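PDB 4GPS: decapping and exoribonuclease protein 1 from Kluyveromyces lactis, which removes NAD caps and methylguanosine caps from the 5' ends of RNAs and also degrades RNA as a 5'-3' exoribonuclease. Local coordinates for residues 82-87 with 266-271; 176-181 with 273-278; 183-188 with 210-215. All blocks are in the same frame, centred on the assembly; numbering follows the deposited sequence.

Overall arrangement
Contacts 1 and 2 share one hairpin: strand 259-268 supplies residues 266-271, strand 273-285 supplies 273-278, and Gly267 O lies 2.8 Å from Leu275 N, probably hydrogen-bonded. Contact 2 passes the sheet on to contact 3, where Val179 O stands 2.9 Å from Ile212 N, again probably bonded, and helix 182-190 follows strand 176-181. The centres of contacts 1 and 2, and of 2 and 3, are about 10 Å apart; those of 1 and 3 are about 17 Å apart, with nearest atoms about 7 Å apart. Each contact has a side chain about 8 to 9 Å from that of Gln317, which probably binds substrate; the Cys86 side chain is about 11 Å from that of metal-binding Glu293.

Contact 1: residues 82-87 with 266-271; sequences LLTDCK and HGSLND
The imidazole of His266 is met obliquely by the ammonium end of Lys87, with NZ 4.4 Å from ND1, while the ring of Tyr167, outside the two segments, meets it with the planes at about 45°. Both side chains belong to an antiparallel strand pair interrupted by a beta bulge, which ties the start of strand 86-95 to the end of strand 259-268 in the PD-(D/E)XK nuclease domain. Two hydrogen-bonded pairs define the register. In one, Lys87 N reaches His266 O at 2.8 Å and His266 N reaches back to Lys87 O; in the other, Thr84 N lies 2.8 Å from Ser268 O and Ser268 N 2.9 Å from Thr84 O. Between them two residues, Asp85 and Cys86, stand against Gly267 alone. Asp85 carries the corner on a positive phi (phi/psi 61°/38°), and Cys86 CA then approaches His266 O at 3.1 Å in a CH-O contact. Gly267 sits where a side chain would collide: a CB built on it would fall 3.0 Å from Leu83 CB. Leu83 turns its CD2 methyl onto Leu269 CB, 3.8 Å away, and the same leucine also packs on Leu275 of the next strand. Leu269 in turn rests on Phe377 and Phe381 of helix 370-393. Ser268 OG has Lys175 NZ as its main hydrogen-bond partner; it shares with Thr84 OG1 a water, at 2.5 Å from Thr84 OG1 and only weakly bonded to Ser268 OG.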
loop_
_atom_site.group_PDB
_atom_site.type_symbol
_atom_site.label_atom_id
_atom_site.label_comp_id
_atom_site.label_asym_id
_atom_site.label_seq_id
_atom_site.Cartn_x
_atom_site.Cartn_y
_atom_site.Cartn_z
ATOM N N LEU A 82 -1.925 10.439 5.576
ATOM C CA LEU A 82 -1.357 9.527 6.555
ATOM C C LEU A 82 0.033 9.994 6.964
ATOM O O LEU A 82 0.402 9.935 8.141
ATOM C CB LEU A 82 -1.309 8.108 6.001
ATOM C CG LEU A 82 -2.695 7.510 5.736
ATOM C CD1 LEU A 82 -2.547 6.126 5.099
ATOM C CD2 LEU A 82 -3.503 7.432 7.050
ATOM N N LEU A 83 0.785 10.496 5.993
ATOM C CA LEU A 83 2.146 10.978 6.238
ATOM C C LEU A 83 2.254 12.449 5.891
ATOM O O LEU A 83 1.504 12.947 5.066
ATOM C CB LEU A 83 3.142 10.173 5.389
ATOM C CG LEU A 83 3.233 8.689 5.771
ATOM C CD1 LEU A 83 4.053 7.929 4.734
ATOM C CD2 LEU A 83 3.836 8.568 7.203
ATOM N N THR A 84 3.158 13.163 6.544
ATOM C CA THR A 84 3.349 14.578 6.229
ATOM C C THR A 84 4.746 14.746 5.601
ATOM O O THR A 84 5.680 14.024 5.945
ATOM C CB THR A 84 3.170 15.467 7.501
ATOM O OG1 THR A 84 3.911 14.916 8.585
ATOM C CG2 THR A 84 1.722 15.486 7.940
ATOM N N ASP A 85 4.879 15.677 4.662
ATOM C CA ASP A 85 6.155 15.931 3.974
ATOM C C ASP A 85 6.584 14.676 3.252
ATOM O O ASP A 85 7.747 14.345 3.184
ATOM C CB ASP A 85 7.276 16.355 4.944
ATOM C CG ASP A 85 7.002 17.712 5.619
ATOM O OD1 ASP A 85 6.220 18.539 5.058
ATOM O OD2 ASP A 85 7.585 17.948 6.710
ATOM N N CYS A 86 5.626 13.973 2.694
ATOM C CA CYS A 86 5.958 12.752 2.020
ATOM C C CYS A 86 6.608 13.000 0.661
ATOM O O CYS A 86 6.066 13.741 -0.147
ATOM C CB CYS A 86 4.691 11.932 1.855
ATOM S SG CYS A 86 5.082 10.246 1.590
ATOM N N LYS A 87 7.754 12.375 0.383
ATOM C CA LYS A 87 8.383 12.580 -0.922
ATOM C C LYS A 87 9.094 11.356 -1.475
ATOM O O LYS A 87 9.478 10.451 -0.729
ATOM C CB LYS A 87 9.362 13.767 -0.863
ATOM C CG LYS A 87 10.335 13.740 0.300
ATOM C CD LYS A 87 11.110 15.077 0.404
ATOM C CE LYS A 87 11.827 15.273 1.752
ATOM N NZ LYS A 87 12.717 14.118 2.068
ATOM N N HIS A 266 9.678 8.763 1.548
ATOM C CA HIS A 266 9.951 9.093 2.939
ATOM C C HIS A 266 8.874 10.045 3.435
ATOM O O HIS A 266 8.439 10.960 2.730
ATOM C CB HIS A 266 11.353 9.723 3.076
ATOM C CG HIS A 266 11.742 10.074 4.481
ATOM N ND1 HIS A 266 11.389 11.263 5.081
ATOM C CD2 HIS A 266 12.479 9.400 5.398
ATOM C CE1 HIS A 266 11.891 11.311 6.303
ATOM N NE2 HIS A 266 12.559 10.192 6.518
ATOM N N GLY A 267 8.442 9.823 4.665
ATOM C CA GLY A 267 7.397 10.653 5.197
ATOM C C GLY A 267 7.413 10.639 6.694
ATOM O O GLY A 267 7.968 9.742 7.325
ATOM N N SER A 268 6.773 11.647 7.265
ATOM C CA SER A 268 6.734 11.796 8.706
ATOM C C SER A 268 5.375 11.346 9.204
ATOM O O SER A 268 4.337 11.673 8.618
ATOM C CB SER A 268 6.986 13.262 9.071
ATOM O OG SER A 268 7.109 13.411 10.460
ATOM N N LEU A 269 5.389 10.572 10.276
ATOM C CA LEU A 269 4.168 10.078 10.858
ATOM C C LEU A 269 3.942 10.771 12.203
ATOM O O LEU A 269 2.800 11.100 12.570
ATOM C CB LEU A 269 4.296 8.552 10.996
ATOM C CG LEU A 269 3.767 7.558 12.034
ATOM C CD1 LEU A 269 2.742 8.106 12.973
ATOM C CD2 LEU A 269 3.198 6.401 11.273
ATOM N N ASN A 270 5.057 11.036 12.882
ATOM C CA ASN A 270 5.113 11.632 14.219
ATOM C C ASN A 270 6.228 12.603 14.411
ATOM O O ASN A 270 7.101 12.750 13.582
ATOM C CB ASN A 270 5.427 10.562 15.271
ATOM C CG ASN A 270 4.246 10.126 15.960
ATOM O OD1 ASN A 270 3.149 10.562 15.618
ATOM N ND2 ASN A 270 4.409 9.262 16.937
ATOM N N ASP A 271 6.234 13.179 15.597
ATOM C CA ASP A 271 7.305 14.049 15.978
ATOM C C ASP A 271 8.438 13.113 16.392
ATOM O O ASP A 271 9.557 13.550 16.608
ATOM C CB ASP A 271 6.867 14.925 17.143
ATOM C CG ASP A 271 6.266 16.238 16.677
ATOM O OD1 ASP A 271 5.629 16.924 17.510
ATOM O OD2 ASP A 271 6.443 16.592 15.482
HETATM O O HOH W 1 3.953 14.262 11.003
#

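Contact 2: residues 176-181 with 273-278; sequences TTFVSL and IDLLIQ
Thr176 to Leu181 and Ile273 to Gln278 run parallel in exact one-to-one register, their axes 4.5 Å apart at closest and inclined by 21°, and five N-H to O bonds stitch them by alternating between Asp274, Leu276 and Gln278 as donors on one strand and Phe178 and Ser180 on the other. On the face bearing Phe178, the ring turns its edge to Ile273, whose CG2 lies 3.8 Å from Phe178 CD1. Leu275 comes at the base of the same side chain, CD2 being 3.6 Å from Phe178 CB. Phe381 of helix 370-393 meets this ring edge-to-face, which places the helix over that side of the sheet. These are two central strands of the PD-(D/E)XK nuclease core, and the longer one, strand 273-285, runs on to Asp282, a ligand of the divalent metal. The other face is more polar at its start. A water spans the pair, 2.8 Å from Thr177 OG1 and donating to Asp274 OD2 at 2.5 Å, while Asp274 OD1 is engaged by Lys175 in a salt bridge. Further along, Leu276 CB packs on Thr177 CG2 at 4.0 Å. At the far end the Leu181 and Gln278 side chains run alongside, in the same direction. Gln278, its CG trans to the main-chain nitrogen (chi1 -179°), stays extended beside the leucine, and its OE1, 3.4 Å from Leu181 CD2, is buried with no polar partner in the model.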
loop_
_atom_site.group_PDB
_atom_site.type_symbol
_atom_site.label_atom_id
_atom_site.label_comp_id
_atom_site.label_asym_id
_atom_site.label_seq_id
_atom_site.Cartn_x
_atom_site.Cartn_y
_atom_site.Cartn_z
ATOM N N THR A 176 12.788 7.902 15.113
ATOM C CA THR A 176 12.945 6.470 14.814
ATOM C C THR A 176 12.306 6.320 13.416
ATOM O O THR A 176 11.202 6.823 13.170
ATOM C CB THR A 176 12.155 5.582 15.804
ATOM O OG1 THR A 176 12.709 5.708 17.121
ATOM C CG2 THR A 176 12.213 4.114 15.381
ATOM N N THR A 177 12.998 5.684 12.482
ATOM C CA THR A 177 12.427 5.498 11.153
ATOM C C THR A 177 12.064 4.030 10.979
ATOM O O THR A 177 12.884 3.182 11.296
ATOM C CB THR A 177 13.445 5.862 10.029
ATOM O OG1 THR A 177 13.857 7.227 10.166
ATOM C CG2 THR A 177 12.796 5.698 8.659
ATOM N N PHE A 178 10.837 3.715 10.554
ATOM C CA PHE A 178 10.504 2.304 10.265
ATOM C C PHE A 178 10.776 2.185 8.773
ATOM O O PHE A 178 10.357 3.062 7.995
ATOM C CB PHE A 178 9.034 1.952 10.515
ATOM C CG PHE A 178 8.664 1.860 11.966
ATOM C CD1 PHE A 178 8.451 3.020 12.722
ATOM C CD2 PHE A 178 8.490 0.623 12.571
ATOM C CE1 PHE A 178 8.066 2.955 14.052
ATOM C CE2 PHE A 178 8.105 0.547 13.900
ATOM C CZ PHE A 178 7.889 1.717 14.648
ATOM N N VAL A 179 11.491 1.127 8.392
ATOM C CA VAL A 179 11.884 0.845 7.001
ATOM C C VAL A 179 11.082 -0.364 6.517
ATOM O O VAL A 179 11.160 -1.426 7.104
ATOM C CB VAL A 179 13.392 0.529 6.963
ATOM C CG1 VAL A 179 13.885 0.327 5.526
ATOM C CG2 VAL A 179 14.146 1.672 7.654
ATOM N N SER A 180 10.335 -0.237 5.430
ATOM C CA SER A 180 9.505 -1.366 5.050
ATOM C C SER A 180 8.925 -1.343 3.633
ATOM O O SER A 180 8.878 -0.291 3.003
ATOM C CB SER A 180 8.355 -1.424 6.079
ATOM O OG SER A 180 7.361 -2.361 5.736
ATOM N N LEU A 181 8.500 -2.505 3.122
ATOM C CA LEU A 181 7.811 -2.525 1.836
ATOM C C LEU A 181 6.414 -1.967 2.182
ATOM O O LEU A 181 5.919 -2.166 3.305
ATOM C CB LEU A 181 7.661 -3.938 1.317
ATOM C CG LEU A 181 9.002 -4.630 1.143
ATOM C CD1 LEU A 181 8.772 -6.137 0.931
ATOM C CD2 LEU A 181 9.765 -3.958 -0.012
ATOM N N ILE A 273 8.509 9.672 14.861
ATOM C CA ILE A 273 8.543 8.607 13.874
ATOM C C ILE A 273 8.477 8.994 12.382
ATOM O O ILE A 273 7.621 9.771 11.998
ATOM C CB ILE A 273 7.340 7.654 14.170
ATOM C CG1 ILE A 273 7.502 7.030 15.549
ATOM C CG2 ILE A 273 7.181 6.607 13.063
ATOM C CD1 ILE A 273 6.197 6.344 16.036
ATOM N N ASP A 274 9.374 8.438 11.559
ATOM C CA ASP A 274 9.361 8.652 10.106
ATOM C C ASP A 274 9.202 7.267 9.497
ATOM O O ASP A 274 9.463 6.272 10.163
ATOM C CB ASP A 274 10.681 9.234 9.542
ATOM C CG ASP A 274 10.833 10.714 9.784
ATOM O OD1 ASP A 274 9.811 11.387 10.000
ATOM O OD2 ASP A 274 11.986 11.203 9.753
ATOM N N LEU A 275 8.809 7.219 8.225
ATOM C CA LEU A 275 8.668 5.974 7.498
ATOM C C LEU A 275 9.462 6.047 6.188
ATOM O O LEU A 275 9.401 7.057 5.485
ATOM C CB LEU A 275 7.206 5.716 7.143
ATOM C CG LEU A 275 6.167 5.335 8.180
ATOM C CD1 LEU A 275 5.041 4.586 7.432
ATOM C CD2 LEU A 275 6.771 4.467 9.278
ATOM N N LEU A 276 10.218 4.999 5.862
ATOM C CA LEU A 276 10.958 4.955 4.594
ATOM C C LEU A 276 10.334 3.699 3.977
ATOM O O LEU A 276 10.570 2.594 4.436
ATOM C CB LEU A 276 12.451 4.760 4.826
ATOM C CG LEU A 276 13.242 4.644 3.533
ATOM C CD1 LEU A 276 13.298 5.975 2.813
ATOM C CD2 LEU A 276 14.644 4.205 3.866
ATOM N N ILE A 277 9.549 3.901 2.930
ATOM C CA ILE A 277 8.776 2.875 2.286
ATOM C C ILE A 277 9.143 2.599 0.844
ATOM O O ILE A 277 9.448 3.529 0.072
ATOM C CB ILE A 277 7.275 3.307 2.317
ATOM C CG1 ILE A 277 6.760 3.276 3.738
ATOM C CG2 ILE A 277 6.421 2.447 1.440
ATOM C CD1 ILE A 277 5.451 4.063 3.888
ATOM N N GLN A 278 9.055 1.316 0.481
ATOM C CA GLN A 278 9.300 0.868 -0.889
ATOM C C GLN A 278 7.961 0.438 -1.532
ATOM O O GLN A 278 7.249 -0.408 -0.988
ATOM C CB GLN A 278 10.279 -0.301 -0.914
ATOM C CG GLN A 278 10.576 -0.791 -2.329
ATOM C CD GLN A 278 11.580 -1.956 -2.355
ATOM O OE1 GLN A 278 11.292 -3.037 -2.899
ATOM N NE2 GLN A 278 12.760 -1.735 -1.777
HETATM O O HOH W 2 13.804 9.712 8.954
#

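Contact 3: residues 183-188 with 210-215; sequences HHIIDI and ILISVD
A chi1 of -56° sets His184 CG beside its own backbone N, swinging the imidazole off the helix toward the strand, and a chi1 of -59° at Ile212 sends its two branches to different partners: CG2 to His184, and the extended CG1-CD1 arm to Ile185 and Ile188. This is helix-on-sheet packing in the nuclease core, in which helix 182-190 lies across strand 210-213 with the short axes 9.2 Å apart at closest and 85° between their directions. The side chains of His184 and Ile212 run past one another in antiparallel fashion, CB of His184 lying 3.8 Å from CG2 of Ile212. The far part of the imidazole meets the methyls of Val214 at an oblique angle, in van der Waals contact, and Leu200 of strand 198-204 touches both His184 and Val214. Replacing His184 by an alanine keeps the CB contact with Ile212 but would probably open a gap beside Val214, whose methyls would lose the ring they pack on. The Ile185 side chain lies roughly perpendicular to that of Ile212, with CD1 to CD1 at 3.8 Å, and it also rests on Phe381 of helix 370-393. The helical turn that spaces these residues is held by Ile188 N bonded to His184 O at 3.1 Å. Ile188 reaches toward Ile212 tip to tip, their CD1 methyls 4.0 Å apart.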
loop_
_atom_site.group_PDB
_atom_site.type_symbol
_atom_site.label_atom_id
_atom_site.label_comp_id
_atom_site.label_asym_id
_atom_site.label_seq_id
_atom_site.Cartn_x
_atom_site.Cartn_y
_atom_site.Cartn_z
ATOM N N HIS A 183 3.451 -2.904 1.376
ATOM C CA HIS A 183 2.517 -3.969 1.719
ATOM C C HIS A 183 2.369 -4.167 3.233
ATOM O O HIS A 183 1.262 -4.345 3.728
ATOM C CB HIS A 183 2.971 -5.295 1.073
ATOM C CG HIS A 183 1.876 -6.300 0.948
ATOM N ND1 HIS A 183 0.997 -6.315 -0.116
ATOM C CD2 HIS A 183 1.454 -7.273 1.796
ATOM C CE1 HIS A 183 0.077 -7.248 0.082
ATOM N NE2 HIS A 183 0.330 -7.844 1.234
ATOM N N HIS A 184 3.473 -4.150 3.976
ATOM C CA HIS A 184 3.381 -4.364 5.421
ATOM C C HIS A 184 2.849 -3.178 6.184
ATOM O O HIS A 184 2.282 -3.364 7.260
ATOM C CB HIS A 184 4.717 -4.778 6.021
ATOM C CG HIS A 184 5.297 -5.992 5.385
ATOM N ND1 HIS A 184 4.540 -7.109 5.098
ATOM C CD2 HIS A 184 6.540 -6.243 4.914
ATOM C CE1 HIS A 184 5.291 -7.994 4.467
ATOM N NE2 HIS A 184 6.508 -7.493 4.342
ATOM N N ILE A 185 3.038 -1.965 5.658
ATOM C CA ILE A 185 2.508 -0.815 6.352
ATOM C C ILE A 185 0.993 -0.920 6.128
ATOM O O ILE A 185 0.203 -0.800 7.053
ATOM C CB ILE A 185 3.088 0.531 5.814
ATOM C CG1 ILE A 185 4.626 0.569 5.968
ATOM C CG2 ILE A 185 2.515 1.665 6.614
ATOM C CD1 ILE A 185 5.075 0.299 7.401
ATOM N N ILE A 186 0.579 -1.187 4.906
ATOM C CA ILE A 186 -0.833 -1.343 4.680
ATOM C C ILE A 186 -1.405 -2.442 5.626
ATOM O O ILE A 186 -2.439 -2.220 6.277
ATOM C CB ILE A 186 -1.126 -1.691 3.193
ATOM C CG1 ILE A 186 -0.780 -0.497 2.317
ATOM C CG2 ILE A 186 -2.614 -2.039 2.986
ATOM C CD1 ILE A 186 -0.490 -0.884 0.883
ATOM N N ASP A 187 -0.740 -3.599 5.733
ATOM C CA ASP A 187 -1.259 -4.676 6.588
ATOM C C ASP A 187 -1.474 -4.210 8.025
ATOM O O ASP A 187 -2.480 -4.544 8.643
ATOM C CB ASP A 187 -0.328 -5.912 6.659
ATOM C CG ASP A 187 -0.244 -6.701 5.348
ATOM O OD1 ASP A 187 -1.263 -6.816 4.617
ATOM O OD2 ASP A 187 0.868 -7.222 5.063
ATOM N N ILE A 188 -0.510 -3.471 8.560
ATOM C CA ILE A 188 -0.602 -3.000 9.915
ATOM C C ILE A 188 -1.754 -2.017 10.092
ATOM O O ILE A 188 -2.445 -2.079 11.090
ATOM C CB ILE A 188 0.702 -2.323 10.340
ATOM C CG1 ILE A 188 1.791 -3.378 10.497
ATOM C CG2 ILE A 188 0.467 -1.492 11.626
ATOM C CD1 ILE A 188 3.210 -2.824 10.339
ATOM N N ILE A 210 14.027 0.854 12.651
ATOM C CA ILE A 210 13.394 -0.460 12.617
ATOM C C ILE A 210 13.042 -0.977 11.221
ATOM O O ILE A 210 12.367 -0.309 10.432
ATOM C CB ILE A 210 12.113 -0.438 13.483
ATOM C CG1 ILE A 210 12.472 -0.066 14.925
ATOM C CG2 ILE A 210 11.426 -1.794 13.445
ATOM C CD1 ILE A 210 11.310 0.338 15.793
ATOM N N LEU A 211 13.483 -2.196 10.934
ATOM C CA LEU A 211 13.212 -2.819 9.653
ATOM C C LEU A 211 12.068 -3.794 9.799
ATOM O O LEU A 211 12.121 -4.678 10.638
ATOM C CB LEU A 211 14.449 -3.579 9.170
ATOM C CG LEU A 211 14.282 -4.363 7.869
ATOM C CD1 LEU A 211 13.918 -3.423 6.742
ATOM C CD2 LEU A 211 15.587 -5.083 7.545
ATOM N N ILE A 212 11.030 -3.633 8.989
ATOM C CA ILE A 212 9.881 -4.542 9.019
ATOM C C ILE A 212 10.041 -5.563 7.894
ATOM O O ILE A 212 10.483 -5.205 6.796
ATOM C CB ILE A 212 8.553 -3.785 8.774
ATOM C CG1 ILE A 212 8.368 -2.702 9.831
ATOM C CG2 ILE A 212 7.379 -4.762 8.792
ATOM C CD1 ILE A 212 7.046 -1.980 9.754
ATOM N N SER A 213 9.696 -6.821 8.170
ATOM C CA SER A 213 9.751 -7.900 7.169
ATOM C C SER A 213 8.812 -9.053 7.581
ATOM O O SER A 213 8.102 -8.933 8.565
ATOM C CB SER A 213 11.186 -8.410 6.989
ATOM O OG SER A 213 11.717 -8.920 8.203
ATOM N N VAL A 214 8.782 -10.148 6.834
ATOM C CA VAL A 214 7.905 -11.265 7.182
ATOM C C VAL A 214 8.599 -12.602 7.221
ATOM O O VAL A 214 9.768 -12.700 6.869
ATOM C CB VAL A 214 6.773 -11.461 6.164
ATOM C CG1 VAL A 214 5.491 -10.847 6.670
ATOM C CG2 VAL A 214 7.197 -10.902 4.814
ATOM N N ASP A 215 7.818 -13.621 7.605
ATOM C CA ASP A 215 8.215 -15.041 7.685
ATOM C C ASP A 215 9.038 -15.406 8.921
ATOM O O ASP A 215 9.246 -16.589 9.216
ATOM C CB ASP A 215 8.991 -15.460 6.423
ATOM C CG ASP A 215 8.566 -16.822 5.884
ATOM O OD1 ASP A 215 8.323 -17.764 6.683
ATOM O OD2 ASP A 215 8.499 -16.951 4.642
#